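Local coordinates for uncharacterized protein (Bacteroides vulgatus, PDB 4QB7) that is probably a component of the fimbrial tip, part of the filamentous cell-surface appendages that mediate adhesion and biofilm formation, at residues A[175-180]-A[328-333]; A[185-190]-A[251-256]. All coordinates share one frame; numbering follows the deposited sequence.

Contact 1 of 2, residues A[175-180]-A[328-333]; sequences KVKPDV and VLTIKM. With SO4 (sulfate ion), chain B.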
ATOM      1  N   LYS A 175     -16.581  -4.277  -2.494  1.00 40.50           N
ATOM      2  CA  LYS A 175     -17.791  -4.962  -2.067  1.00 39.21           C
ATOM      3  C   LYS A 175     -18.927  -4.680  -3.056  1.00 44.83           C
ATOM      4  O   LYS A 175     -19.029  -3.556  -3.540  1.00 46.36           O
ATOM      5  CB  LYS A 175     -18.167  -4.471  -0.666  1.00 41.72           C
ATOM      6  CG  LYS A 175     -17.241  -4.906   0.468  1.00 39.59           C
ATOM      7  CD  LYS A 175     -17.851  -4.497   1.774  1.00 53.09           C
ATOM      8  CE  LYS A 175     -17.072  -4.949   2.981  1.00 70.15           C
ATOM      9  NZ  LYS A 175     -17.399  -4.104   4.163  1.00 81.34           N
ATOM     10  N   VAL A 176     -19.782  -5.677  -3.371  1.00 41.10           N
ATOM     11  CA  VAL A 176     -20.887  -5.499  -4.334  1.00 39.46           C
ATOM     12  C   VAL A 176     -22.234  -5.936  -3.754  1.00 43.26           C
ATOM     13  O   VAL A 176     -22.295  -6.895  -2.999  1.00 43.19           O
ATOM     14  CB  VAL A 176     -20.631  -6.242  -5.678  1.00 41.44           C
ATOM     15  CG1 VAL A 176     -21.607  -5.781  -6.748  1.00 40.75           C
ATOM     16  CG2 VAL A 176     -19.195  -6.064  -6.174  1.00 40.21           C
ATOM     17  N   LYS A 177     -23.325  -5.251  -4.138  1.00 40.19           N
ATOM     18  CA  LYS A 177     -24.685  -5.649  -3.743  1.00 39.63           C
ATOM     19  C   LYS A 177     -25.717  -5.150  -4.755  1.00 44.96           C
ATOM     20  O   LYS A 177     -25.511  -4.075  -5.321  1.00 45.60           O
ATOM     21  CB  LYS A 177     -25.049  -5.135  -2.339  1.00 41.16           C
ATOM     22  CG  LYS A 177     -24.942  -3.636  -2.181  1.00 40.59           C
ATOM     23  CD  LYS A 177     -25.554  -3.134  -0.929  1.00 36.87           C
ATOM     24  CE  LYS A 177     -25.210  -1.676  -0.772  1.00 42.19           C
ATOM     25  NZ  LYS A 177     -25.576  -1.170   0.574  1.00 55.51           N
ATOM     26  N   PRO A 178     -26.866  -5.844  -4.945  1.00 41.52           N
ATOM     27  CA  PRO A 178     -27.937  -5.264  -5.775  1.00 41.10           C
ATOM     28  C   PRO A 178     -28.663  -4.160  -4.977  1.00 45.86           C
ATOM     29  O   PRO A 178     -28.464  -4.081  -3.750  1.00 45.53           O
ATOM     30  CB  PRO A 178     -28.840  -6.465  -6.035  1.00 42.92           C
ATOM     31  CG  PRO A 178     -28.716  -7.289  -4.793  1.00 47.04           C
ATOM     32  CD  PRO A 178     -27.296  -7.129  -4.341  1.00 42.77           C
ATOM     33  N   ASP A 179     -29.479  -3.290  -5.639  1.00 43.03           N
ATOM     34  CA  ASP A 179     -30.172  -2.204  -4.907  1.00 44.16           C
ATOM     35  C   ASP A 179     -31.479  -2.688  -4.249  1.00 47.88           C
ATOM     36  O   ASP A 179     -32.041  -1.986  -3.415  1.00 50.23           O
ATOM     37  CB  ASP A 179     -30.434  -0.959  -5.797  1.00 46.83           C
ATOM     38  CG  ASP A 179     -31.346  -1.170  -6.993  1.00 61.51           C
ATOM     39  OD1 ASP A 179     -31.366  -2.302  -7.536  1.00 64.93           O
ATOM     40  OD2 ASP A 179     -31.978  -0.183  -7.440  1.00 66.70           O
ATOM     41  N   VAL A 180     -31.953  -3.873  -4.628  1.00 43.07           N
ATOM     42  CA  VAL A 180     -33.186  -4.492  -4.130  1.00 42.95           C
ATOM     43  C   VAL A 180     -32.931  -5.962  -3.802  1.00 46.71           C
ATOM     44  O   VAL A 180     -31.986  -6.569  -4.324  1.00 43.65           O
ATOM     45  CB  VAL A 180     -34.383  -4.365  -5.142  1.00 45.64           C
ATOM     46  CG1 VAL A 180     -34.786  -2.919  -5.354  1.00 46.36           C
ATOM     47  CG2 VAL A 180     -34.085  -5.039  -6.476  1.00 44.03           C
ATOM     48  N   VAL A 328     -17.802   0.431  -2.210  1.00 38.94           N
ATOM     49  CA  VAL A 328     -19.047  -0.329  -2.165  1.00 37.89           C
ATOM     50  C   VAL A 328     -19.817   0.018  -3.424  1.00 43.48           C
ATOM     51  O   VAL A 328     -20.158   1.184  -3.638  1.00 44.88           O
ATOM     52  CB  VAL A 328     -19.852  -0.107  -0.867  1.00 40.40           C
ATOM     53  CG1 VAL A 328     -21.150  -0.919  -0.872  1.00 38.33           C
ATOM     54  CG2 VAL A 328     -18.997  -0.440   0.359  1.00 39.39           C
ATOM     55  N   LEU A 329     -20.036  -0.992  -4.275  1.00 40.80           N
ATOM     56  CA  LEU A 329     -20.743  -0.910  -5.570  1.00 40.88           C
ATOM     57  C   LEU A 329     -22.158  -1.436  -5.462  1.00 44.51           C
ATOM     58  O   LEU A 329     -22.358  -2.593  -5.050  1.00 42.75           O
ATOM     59  CB  LEU A 329     -20.012  -1.748  -6.641  1.00 40.43           C
ATOM     60  CG  LEU A 329     -18.782  -1.223  -7.345  1.00 44.74           C
ATOM     61  CD1 LEU A 329     -17.707  -0.716  -6.365  1.00 44.52           C
ATOM     62  CD2 LEU A 329     -18.225  -2.303  -8.205  1.00 47.09           C
ATOM     63  N   THR A 330     -23.143  -0.589  -5.832  1.00 41.35           N
ATOM     64  CA  THR A 330     -24.543  -0.960  -5.825  1.00 40.85           C
ATOM     65  C   THR A 330     -24.991  -1.117  -7.265  1.00 46.40           C
ATOM     66  O   THR A 330     -24.993  -0.150  -8.022  1.00 46.73           O
ATOM     67  CB  THR A 330     -25.418   0.044  -5.035  1.00 44.83           C
ATOM     68  OG1 THR A 330     -24.957   0.119  -3.689  1.00 41.92           O
ATOM     69  CG2 THR A 330     -26.887  -0.361  -5.021  1.00 41.21           C
ATOM     70  N   ILE A 331     -25.347  -2.344  -7.650  1.00 43.49           N
ATOM     71  CA  ILE A 331     -25.849  -2.611  -8.990  1.00 42.74           C
ATOM     72  C   ILE A 331     -27.343  -2.296  -8.988  1.00 48.72           C
ATOM     73  O   ILE A 331     -28.088  -2.909  -8.229  1.00 47.80           O
ATOM     74  CB  ILE A 331     -25.534  -4.054  -9.437  1.00 43.72           C
ATOM     75  CG1 ILE A 331     -24.014  -4.359  -9.304  1.00 42.49           C
ATOM     76  CG2 ILE A 331     -26.045  -4.254 -10.856  1.00 43.46           C
ATOM     77  CD1 ILE A 331     -23.638  -5.767  -9.593  1.00 41.02           C
ATOM     78  N   LYS A 332     -27.756  -1.278  -9.767  1.00 48.22           N
ATOM     79  CA  LYS A 332     -29.155  -0.855  -9.891  1.00 48.66           C
ATOM     80  C   LYS A 332     -29.852  -1.811 -10.827  1.00 54.49           C
ATOM     81  O   LYS A 332     -29.444  -1.930 -11.983  1.00 57.67           O
ATOM     82  CB  LYS A 332     -29.262   0.583 -10.401  1.00 52.07           C
ATOM     83  CG  LYS A 332     -29.188   1.640  -9.307  1.00 70.92           C
ATOM     84  CD  LYS A 332     -29.792   2.974  -9.791  1.00 86.82           C
ATOM     85  CE  LYS A 332     -31.307   3.039  -9.706  1.00 99.71           C
ATOM     86  NZ  LYS A 332     -31.926   3.654 -10.921  1.00106.08           N
HETATM   87  N   MSE A 333     -30.856  -2.540 -10.322  1.00 48.02           N
HETATM   88  CA  MSE A 333     -31.589  -3.547 -11.085  1.00 45.05           C
HETATM   89  C   MSE A 333     -32.593  -2.958 -12.079  1.00 50.22           C
HETATM   90  O   MSE A 333     -32.951  -3.660 -13.006  1.00 48.84           O
HETATM   91  CB  MSE A 333     -32.304  -4.513 -10.138  1.00 46.01           C
HETATM   92  CG  MSE A 333     -31.343  -5.275  -9.211  1.00 50.23           C
HETATM   93 SE   MSE A 333     -30.044  -6.386 -10.174  0.75 53.36          SE
HETATM   94  CE  MSE A 333     -31.187  -7.497 -11.071  1.00 46.73           C
TER
HETATM   95  S   SO4 B 401     -22.731  -2.010   3.030  0.70 59.59           S
HETATM   96  O1  SO4 B 401     -23.203  -2.420   4.349  0.70 62.59           O
HETATM   97  O2  SO4 B 401     -22.772  -0.547   2.883  0.70 57.89           O
HETATM   98  O3  SO4 B 401     -21.347  -2.474   2.859  0.70 60.47           O
HETATM   99  O4  SO4 B 401     -23.633  -2.634   2.069  0.70 59.14           O

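Contact 2 of 2, residues A[185-190]-A[251-256]; sequences DTKIFV and NVSDDQ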
ATOM      1  N   ASP A 185     -35.254 -16.822  -6.355  1.00 45.12           N
ATOM      2  CA  ASP A 185     -34.990 -17.398  -7.668  1.00 42.73           C
ATOM      3  C   ASP A 185     -33.975 -16.647  -8.544  1.00 45.15           C
ATOM      4  O   ASP A 185     -33.782 -17.046  -9.703  1.00 44.39           O
ATOM      5  CB  ASP A 185     -36.317 -17.517  -8.409  1.00 43.48           C
ATOM      6  CG  ASP A 185     -37.094 -18.776  -8.055  1.00 55.44           C
ATOM      7  OD1 ASP A 185     -36.921 -19.289  -6.899  1.00 54.86           O
ATOM      8  OD2 ASP A 185     -37.875 -19.267  -8.935  1.00 62.30           O
ATOM      9  N   THR A 186     -33.322 -15.594  -8.006  1.00 38.74           N
ATOM     10  CA  THR A 186     -32.337 -14.819  -8.747  1.00 37.13           C
ATOM     11  C   THR A 186     -31.130 -14.548  -7.859  1.00 42.07           C
ATOM     12  O   THR A 186     -31.289 -14.240  -6.655  1.00 41.23           O
ATOM     13  CB  THR A 186     -32.963 -13.535  -9.299  1.00 43.37           C
ATOM     14  OG1 THR A 186     -33.936 -13.906 -10.277  1.00 51.28           O
ATOM     15  CG2 THR A 186     -31.953 -12.616  -9.957  1.00 36.50           C
ATOM     16  N   LYS A 187     -29.909 -14.719  -8.452  1.00 38.44           N
ATOM     17  CA  LYS A 187     -28.647 -14.460  -7.757  1.00 38.59           C
ATOM     18  C   LYS A 187     -27.704 -13.681  -8.677  1.00 42.38           C
ATOM     19  O   LYS A 187     -27.887 -13.697  -9.895  1.00 41.09           O
ATOM     20  CB  LYS A 187     -28.022 -15.779  -7.241  1.00 41.90           C
ATOM     21  CG  LYS A 187     -28.941 -16.479  -6.209  1.00 43.73           C
ATOM     22  CD  LYS A 187     -28.368 -17.663  -5.523  1.00 46.54           C
ATOM     23  CE  LYS A 187     -29.358 -18.284  -4.564  1.00 56.21           C
ATOM     24  NZ  LYS A 187     -29.684 -17.387  -3.416  1.00 73.29           N
ATOM     25  N   ILE A 188     -26.776 -12.915  -8.098  1.00 40.64           N
ATOM     26  CA  ILE A 188     -25.774 -12.163  -8.863  1.00 40.79           C
ATOM     27  C   ILE A 188     -24.417 -12.721  -8.478  1.00 43.05           C
ATOM     28  O   ILE A 188     -24.113 -12.837  -7.280  1.00 41.68           O
ATOM     29  CB  ILE A 188     -25.802 -10.608  -8.697  1.00 44.22           C
ATOM     30  CG1 ILE A 188     -27.136 -10.015  -9.045  1.00 45.01           C
ATOM     31  CG2 ILE A 188     -24.684  -9.918  -9.542  1.00 44.13           C
ATOM     32  CD1 ILE A 188     -27.176  -8.542  -8.756  1.00 52.10           C
ATOM     33  N   PHE A 189     -23.592 -13.021  -9.491  1.00 39.11           N
ATOM     34  CA  PHE A 189     -22.235 -13.541  -9.308  1.00 37.59           C
ATOM     35  C   PHE A 189     -21.211 -12.662 -10.017  1.00 40.69           C
ATOM     36  O   PHE A 189     -21.378 -12.368 -11.204  1.00 40.06           O
ATOM     37  CB  PHE A 189     -22.142 -14.979  -9.825  1.00 38.52           C
ATOM     38  CG  PHE A 189     -23.068 -15.948  -9.136  1.00 39.56           C
ATOM     39  CD1 PHE A 189     -22.707 -16.544  -7.930  1.00 41.77           C
ATOM     40  CD2 PHE A 189     -24.296 -16.279  -9.697  1.00 40.48           C
ATOM     41  CE1 PHE A 189     -23.569 -17.444  -7.294  1.00 42.16           C
ATOM     42  CE2 PHE A 189     -25.147 -17.195  -9.072  1.00 42.55           C
ATOM     43  CZ  PHE A 189     -24.767 -17.788  -7.889  1.00 40.69           C
ATOM     44  N   VAL A 190     -20.166 -12.227  -9.301  1.00 36.77           N
ATOM     45  CA  VAL A 190     -19.107 -11.429  -9.927  1.00 36.09           C
ATOM     46  C   VAL A 190     -18.023 -12.419 -10.381  1.00 43.99           C
ATOM     47  O   VAL A 190     -17.636 -13.316  -9.614  1.00 43.90           O
ATOM     48  CB  VAL A 190     -18.590 -10.298  -9.012  1.00 37.48           C
ATOM     49  CG1 VAL A 190     -17.311  -9.664  -9.571  1.00 36.74           C
ATOM     50  CG2 VAL A 190     -19.676  -9.245  -8.804  1.00 35.90           C
ATOM     51  N   ASN A 251     -20.678 -14.890  -4.993  1.00 39.49           N
ATOM     52  CA  ASN A 251     -22.091 -14.587  -4.837  1.00 40.17           C
ATOM     53  C   ASN A 251     -22.246 -13.263  -4.105  1.00 44.85           C
ATOM     54  O   ASN A 251     -21.955 -13.192  -2.912  1.00 47.22           O
ATOM     55  CB  ASN A 251     -22.780 -15.691  -4.063  1.00 40.71           C
ATOM     56  CG  ASN A 251     -24.257 -15.546  -3.957  1.00 53.10           C
ATOM     57  OD1 ASN A 251     -24.834 -14.507  -4.224  1.00 51.32           O
ATOM     58  ND2 ASN A 251     -24.909 -16.618  -3.617  1.00 49.68           N
ATOM     59  N   VAL A 252     -22.760 -12.238  -4.795  1.00 39.35           N
ATOM     60  CA  VAL A 252     -22.954 -10.906  -4.224  1.00 38.05           C
ATOM     61  C   VAL A 252     -24.462 -10.537  -4.108  1.00 42.62           C
ATOM     62  O   VAL A 252     -24.778  -9.356  -4.071  1.00 42.98           O
ATOM     63  CB  VAL A 252     -22.159  -9.837  -5.034  1.00 39.76           C
ATOM     64  CG1 VAL A 252     -20.668 -10.102  -4.986  1.00 38.60           C
ATOM     65  CG2 VAL A 252     -22.642  -9.735  -6.470  1.00 38.86           C
ATOM     66  N   SER A 253     -25.367 -11.531  -3.966  1.00 40.17           N
ATOM     67  CA  SER A 253     -26.840 -11.364  -3.961  1.00 40.52           C
ATOM     68  C   SER A 253     -27.466 -10.661  -2.735  1.00 48.89           C
ATOM     69  O   SER A 253     -28.621 -10.235  -2.834  1.00 51.24           O
ATOM     70  CB  SER A 253     -27.522 -12.711  -4.129  1.00 42.30           C
ATOM     71  OG  SER A 253     -26.914 -13.445  -5.178  1.00 48.13           O
ATOM     72  N   ASP A 254     -26.744 -10.532  -1.605  1.00 45.76           N
ATOM     73  CA  ASP A 254     -27.260  -9.902  -0.385  1.00 46.24           C
ATOM     74  C   ASP A 254     -27.436  -8.387  -0.567  1.00 50.04           C
ATOM     75  O   ASP A 254     -26.462  -7.670  -0.763  1.00 50.82           O
ATOM     76  CB  ASP A 254     -26.311 -10.193   0.794  1.00 48.30           C
ATOM     77  CG  ASP A 254     -26.880  -9.983   2.190  1.00 58.15           C
ATOM     78  OD1 ASP A 254     -27.900  -9.242   2.328  1.00 56.15           O
ATOM     79  OD2 ASP A 254     -26.299 -10.534   3.151  1.00 69.56           O
ATOM     80  N   ASP A 255     -28.667  -7.908  -0.486  1.00 46.41           N
ATOM     81  CA  ASP A 255     -28.985  -6.488  -0.672  1.00 46.25           C
ATOM     82  C   ASP A 255     -28.799  -5.678   0.618  1.00 50.89           C
ATOM     83  O   ASP A 255     -28.728  -4.439   0.574  1.00 50.73           O
ATOM     84  CB  ASP A 255     -30.430  -6.348  -1.172  1.00 48.01           C
ATOM     85  CG  ASP A 255     -31.465  -6.788  -0.156  1.00 57.94           C
ATOM     86  OD1 ASP A 255     -31.539  -8.016   0.123  1.00 57.89           O
ATOM     87  OD2 ASP A 255     -32.204  -5.902   0.369  1.00 62.00           O
ATOM     88  N   GLN A 256     -28.753  -6.381   1.757  1.00 48.02           N
ATOM     89  CA  GLN A 256     -28.633  -5.785   3.087  1.00 49.13           C
ATOM     90  C   GLN A 256     -27.188  -5.451   3.442  1.00 53.14           C
ATOM     91  O   GLN A 256     -26.943  -4.360   3.953  1.00 53.47           O
ATOM     92  CB  GLN A 256     -29.270  -6.689   4.149  1.00 51.09           C
ATOM     93  CG  GLN A 256     -30.818  -6.677   4.128  1.00 57.26           C
ATOM     94  CD  GLN A 256     -31.404  -5.293   4.349  1.00 81.61           C
ATOM     95  OE1 GLN A 256     -31.883  -4.639   3.413  1.00 76.33           O
ATOM     96  NE2 GLN A 256     -31.335  -4.796   5.587  1.00 78.96           N
TER
HETATM   97  O   HOH W   1     -27.556 -16.280  -1.936  1.00 47.59           O

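Contact 1 of 2, residues A[175-180]-A[328-333]
Two parallel strands of the mixed sheet lie side by side, Lys-175 to Pro-178 against Val-328 to Ile-331, the axes of these short segments approaching to 4.6 Å. The backbone bonds zigzag between the strands: Leu-329 N gives to Lys-175 O, Lys-177 N to Leu-329 O and Ile-331 N to Lys-177 O, while Asp-179 N reaches Ile-331 O in a weak, bent bond. On the face carrying Val-176 and Ile-331, the anti chi1 of Val-176 (-167°) sets its CG1 where it meets Ile-331 CD1 at 3.5 Å. This face is covered by strands 186-196 and 286-296. On the other face extended Lys-177 passes Thr-330, its CE 3.4 Å from Thr-330 OG1, and Lys-177 NZ makes a 2.9 Å hydrogen bond to O4 of a sulfate, probably from the crystallisation liquor, which Ala-258 N also binds. Past the strand ends, Asp-179 OD1 accepts N of Met-333 (selenomethionine in this crystal) at 2.8 Å, an almost straight bond from above the carboxylate plane, and Asp-179 CB lies 3.7 Å from Thr-330 CG2. An alanine at Asp-179 would probably leave Met-333 N without this acceptor and the chain leaving the strand at Lys-332 and Met-333 less firmly held. Val-180 CG2 rests on Met-333 CG at 3.9 Å. The covered parallel pair is consistent with the transthyretin-like beta-sandwich of the fimbrillin superfamily.

Contact 2 of 2, residues A[185-190]-A[251-256]
Phe-189 meets Asn-251 obliquely through CD1 and CE1, with Phe-189 CE1 3.8 Å from Asn-251 CB. Ring and amide planes are turned 50° apart. The ring also stacks with Tyr-245. The anti chi1 of Asn-251 (-174°) puts CG beside the carbonyl carbon, on the way to the residues that follow, and from there OD1 takes two donors of Ser-253. Ser-253 N lies 3.0 Å from Asn-251 OD1 and closes an Asx turn, formed where the short strand 250-251 ends its antiparallel pairing with strand 186-196; Ser-253 OG is the second donor. Phe-189 and Asn-251 form a non-hydrogen-bonded pair of that sheet. Beyond it, Val-252 N gives to Ile-188 O at 2.9 Å, and the Ser-253 hydroxyl takes the place of a backbone carbonyl, its OG accepting Ile-188 N at 3.0 Å while giving its own proton to Asn-251. Ser-253 OG also sits 3.3 Å from Lys-187 CB. On the buried side, Val-252 CG2 meets Ile-188 CG2 at 3.7 Å and Val-190 CG2 at 3.8 Å, the two valine side chains crossing at about a right angle. Val-176 and Leu-261 pack on Val-252 from the neighbouring sheet. A water accepts from both Lys-187 NZ and Asn-251 ND2, joining the two polar tips.

In the fold
From the N terminus, strand 159-178 ends in segment 175-180, and the chain soon turns into strand 186-196, which holds segment 185-190. About 60 residues later segment 251-256 returns to that strand, closing the loop of contact 2 before strand 259-270 begins. Segment 328-333, at the end of strand 323-331, then closes the much longer loop of contact 1, so contact 2 is nested inside it. The centres lie about 9 Å apart and the contacts touch: Pro-178 CD is 3.4 Å from Val-252 O, and Lys-177 CB is 3.3 Å from Asp-254 O. Contact 1 joins strands within the mixed sheet; contact 2 ties the end of strand 250-251 and the loop after it to strand 186-196 of the antiparallel sheet, which packs against the mixed sheet.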